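Local coordinates for protein ECXA (Escherichia coli, PDB 4L63) that binds a zinc ion and is probably a metallopeptidase of the metzincin type, at residues F68-P73 and I224-N229. Residues are numbered along the deposited sequence; the frame is centred on the assembly and turned at random.
Sequences FNEWAP and IGPSRN
Pro226 lies over one face of the Trp71 indole in a CH-pi contact, its CG 3.6 Å from the centroid of the five-membered ring and 17° off the ring normal. CB of the same proline reaches on over the six-membered ring, 3.7 Å from Trp71 CZ3. A proline suits this place because its compact, puckered ring, closed onto the backbone N, lays aliphatic C-H groups against the electron-rich face. CD of Pro226 also packs 3.8 Å from Glu70 CB. Glu70 bends at chi2 (-92°), which sets CD, and its OE1 lies 3.3 Å from Gly225 CA. Gly225, with no side chain, lets this oxygen come so near, and its backbone conformation by itself calls for glycine. No hydrogen bond joins 68-73 to 224-229; Lys159 serves the polar ends instead, its NZ forming a salt bridge with Glu70 OE1 and its carbonyl O accepting from Trp71 NE1. Ile162 and Val234 also touch the indole. The contact thus joins the C-terminal part of helix 60-70 and the residues that follow to the lead-in of helix 228-239, beside helix 146-165, whose HExxH motif supplies zinc ligands His160 and His164, with His170 the third, as in metzincins.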
ATOM      1  N   PHE A  68      10.222  -5.898 -27.718  1.00116.01           N
ATOM      2  CA  PHE A  68      10.050  -4.466 -27.539  1.00116.11           C
ATOM      3  C   PHE A  68       8.598  -4.089 -27.345  1.00114.12           C
ATOM      4  O   PHE A  68       8.262  -3.171 -26.641  1.00114.26           O
ATOM      5  CB  PHE A  68      10.626  -3.718 -28.717  1.00119.35           C
ATOM      6  CG  PHE A  68      11.930  -3.060 -28.430  1.00121.47           C
ATOM      7  CD1 PHE A  68      13.004  -3.241 -29.269  1.00120.68           C
ATOM      8  CD2 PHE A  68      12.082  -2.267 -27.323  1.00122.42           C
ATOM      9  CE1 PHE A  68      14.211  -2.644 -29.007  1.00118.97           C
ATOM     10  CE2 PHE A  68      13.276  -1.665 -27.051  1.00120.04           C
ATOM     11  CZ  PHE A  68      14.348  -1.849 -27.896  1.00119.51           C
ATOM     12  N   ASN A  69       7.749  -4.793 -28.045  1.00 96.76           N
ATOM     13  CA  ASN A  69       6.308  -4.606 -27.957  1.00 84.77           C
ATOM     14  C   ASN A  69       5.773  -5.090 -26.618  1.00 82.02           C
ATOM     15  O   ASN A  69       4.747  -4.608 -26.141  1.00 76.31           O
ATOM     16  CB  ASN A  69       5.596  -5.342 -29.079  1.00 84.55           C
ATOM     17  CG  ASN A  69       4.135  -4.976 -29.167  1.00 91.28           C
ATOM     18  OD1 ASN A  69       3.779  -3.899 -29.649  1.00 96.70           O
ATOM     19  ND2 ASN A  69       3.275  -5.855 -28.663  1.00 88.83           N
ATOM     20  N   GLU A  70       6.464  -6.068 -26.036  1.00 79.33           N
ATOM     21  CA  GLU A  70       6.156  -6.560 -24.696  1.00 74.68           C
ATOM     22  C   GLU A  70       6.279  -5.443 -23.676  1.00 73.06           C
ATOM     23  O   GLU A  70       5.572  -5.422 -22.667  1.00 73.49           O
ATOM     24  CB  GLU A  70       7.098  -7.695 -24.307  1.00 78.81           C
ATOM     25  CG  GLU A  70       6.960  -8.966 -25.107  1.00 87.29           C
ATOM     26  CD  GLU A  70       5.989  -9.928 -24.470  1.00 92.63           C
ATOM     27  OE1 GLU A  70       6.406 -10.657 -23.545  1.00 87.09           O
ATOM     28  OE2 GLU A  70       4.817  -9.964 -24.898  1.00100.30           O
ATOM     29  N   TRP A  71       7.209  -4.529 -23.936  1.00 63.23           N
ATOM     30  CA  TRP A  71       7.527  -3.457 -23.002  1.00 65.25           C
ATOM     31  C   TRP A  71       6.771  -2.174 -23.342  1.00 68.44           C
ATOM     32  O   TRP A  71       6.819  -1.196 -22.592  1.00 62.76           O
ATOM     33  CB  TRP A  71       9.036  -3.195 -22.986  1.00 62.40           C
ATOM     34  CG  TRP A  71       9.845  -4.267 -22.324  1.00 61.14           C
ATOM     35  CD1 TRP A  71      10.448  -5.336 -22.926  1.00 60.78           C
ATOM     36  CD2 TRP A  71      10.144  -4.371 -20.928  1.00 57.10           C
ATOM     37  NE1 TRP A  71      11.105  -6.098 -21.989  1.00 58.46           N
ATOM     38  CE2 TRP A  71      10.931  -5.526 -20.750  1.00 56.55           C
ATOM     39  CE3 TRP A  71       9.821  -3.599 -19.806  1.00 55.31           C
ATOM     40  CZ2 TRP A  71      11.404  -5.928 -19.506  1.00 53.44           C
ATOM     41  CZ3 TRP A  71      10.291  -4.004 -18.558  1.00 52.60           C
ATOM     42  CH2 TRP A  71      11.069  -5.156 -18.422  1.00 51.68           C
ATOM     43  N   ALA A  72       6.061  -2.199 -24.467  1.00 66.01           N
ATOM     44  CA  ALA A  72       5.289  -1.049 -24.949  1.00 68.00           C
ATOM     45  C   ALA A  72       4.285  -0.447 -23.941  1.00 66.56           C
ATOM     46  O   ALA A  72       4.064   0.765 -23.967  1.00 67.70           O
ATOM     47  CB  ALA A  72       4.557  -1.428 -26.237  1.00 70.61           C
ATOM     48  N   PRO A  73       3.665  -1.273 -23.067  1.00 70.58           N
ATOM     49  CA  PRO A  73       2.804  -0.675 -22.032  1.00 70.85           C
ATOM     50  C   PRO A  73       3.485   0.369 -21.135  1.00 68.93           C
ATOM     51  O   PRO A  73       2.785   1.131 -20.459  1.00 61.53           O
ATOM     52  CB  PRO A  73       2.378  -1.888 -21.200  1.00 60.44           C
ATOM     53  CG  PRO A  73       2.343  -2.997 -22.181  1.00 61.52           C
ATOM     54  CD  PRO A  73       3.470  -2.737 -23.141  1.00 66.17           C
ATOM     55  N   ILE A 224       4.913 -15.384 -20.481  1.00 79.42           N
ATOM     56  CA  ILE A 224       6.098 -14.603 -20.140  1.00 77.31           C
ATOM     57  C   ILE A 224       5.944 -13.138 -20.534  1.00 68.38           C
ATOM     58  O   ILE A 224       5.074 -12.783 -21.331  1.00 64.61           O
ATOM     59  CB  ILE A 224       7.368 -15.169 -20.812  1.00 62.83           C
ATOM     60  CG1 ILE A 224       7.346 -14.894 -22.316  1.00 70.54           C
ATOM     61  CG2 ILE A 224       7.508 -16.656 -20.520  1.00 65.44           C
ATOM     62  CD1 ILE A 224       8.594 -15.353 -23.040  1.00 69.79           C
ATOM     63  N   GLY A 225       6.792 -12.291 -19.958  1.00 56.06           N
ATOM     64  CA  GLY A 225       6.790 -10.876 -20.268  1.00 55.00           C
ATOM     65  C   GLY A 225       7.035 -10.028 -19.036  1.00 53.78           C
ATOM     66  O   GLY A 225       7.077 -10.551 -17.922  1.00 49.58           O
ATOM     67  N   PRO A 226       7.188  -8.710 -19.231  1.00 51.41           N
ATOM     68  CA  PRO A 226       7.391  -7.765 -18.130  1.00 46.27           C
ATOM     69  C   PRO A 226       6.222  -7.825 -17.158  1.00 48.83           C
ATOM     70  O   PRO A 226       5.081  -7.886 -17.604  1.00 45.51           O
ATOM     71  CB  PRO A 226       7.437  -6.400 -18.827  1.00 45.94           C
ATOM     72  CG  PRO A 226       7.629  -6.695 -20.286  1.00 51.34           C
ATOM     73  CD  PRO A 226       7.007  -8.026 -20.522  1.00 54.49           C
ATOM     74  N   SER A 227       6.492  -7.819 -15.857  1.00 41.51           N
ATOM     75  CA  SER A 227       5.410  -7.789 -14.878  1.00 40.54           C
ATOM     76  C   SER A 227       4.820  -6.389 -14.768  1.00 39.84           C
ATOM     77  O   SER A 227       5.339  -5.450 -15.369  1.00 39.91           O
ATOM     78  CB  SER A 227       5.917  -8.235 -13.511  1.00 43.74           C
ATOM     79  OG  SER A 227       6.809  -7.257 -12.994  1.00 39.53           O
ATOM     80  N   ARG A 228       3.742  -6.247 -13.996  1.00 39.67           N
ATOM     81  CA  ARG A 228       3.185  -4.923 -13.730  1.00 39.45           C
ATOM     82  C   ARG A 228       4.258  -3.987 -13.184  1.00 37.54           C
ATOM     83  O   ARG A 228       4.410  -2.862 -13.658  1.00 37.91           O
ATOM     84  CB  ARG A 228       2.022  -4.982 -12.737  1.00 39.78           C
ATOM     85  CG  ARG A 228       1.405  -3.606 -12.486  1.00 44.08           C
ATOM     86  CD  ARG A 228       1.116  -3.372 -11.013  1.00 42.52           C
ATOM     87  NE  ARG A 228       0.598  -2.033 -10.748  1.00 40.55           N
ATOM     88  CZ  ARG A 228       1.300  -1.068 -10.155  1.00 41.02           C
ATOM     89  NH1 ARG A 228       2.557  -1.298  -9.765  1.00 37.32           N
ATOM     90  NH2 ARG A 228       0.746   0.121  -9.948  1.00 41.01           N
ATOM     91  N   ASN A 229       5.017  -4.452 -12.197  1.00 35.95           N
ATOM     92  CA  ASN A 229       6.037  -3.593 -11.602  1.00 34.51           C
ATOM     93  C   ASN A 229       7.192  -3.312 -12.569  1.00 34.65           C
ATOM     94  O   ASN A 229       7.766  -2.219 -12.538  1.00 34.30           O
ATOM     95  CB  ASN A 229       6.566  -4.193 -10.296  1.00 33.45           C
ATOM     96  CG  ASN A 229       5.552  -4.089  -9.165  1.00 33.66           C
ATOM     97  OD1 ASN A 229       4.453  -3.584  -9.365  1.00 34.60           O
ATOM     98  ND2 ASN A 229       5.924  -4.545  -7.975  1.00 33.35           N
TER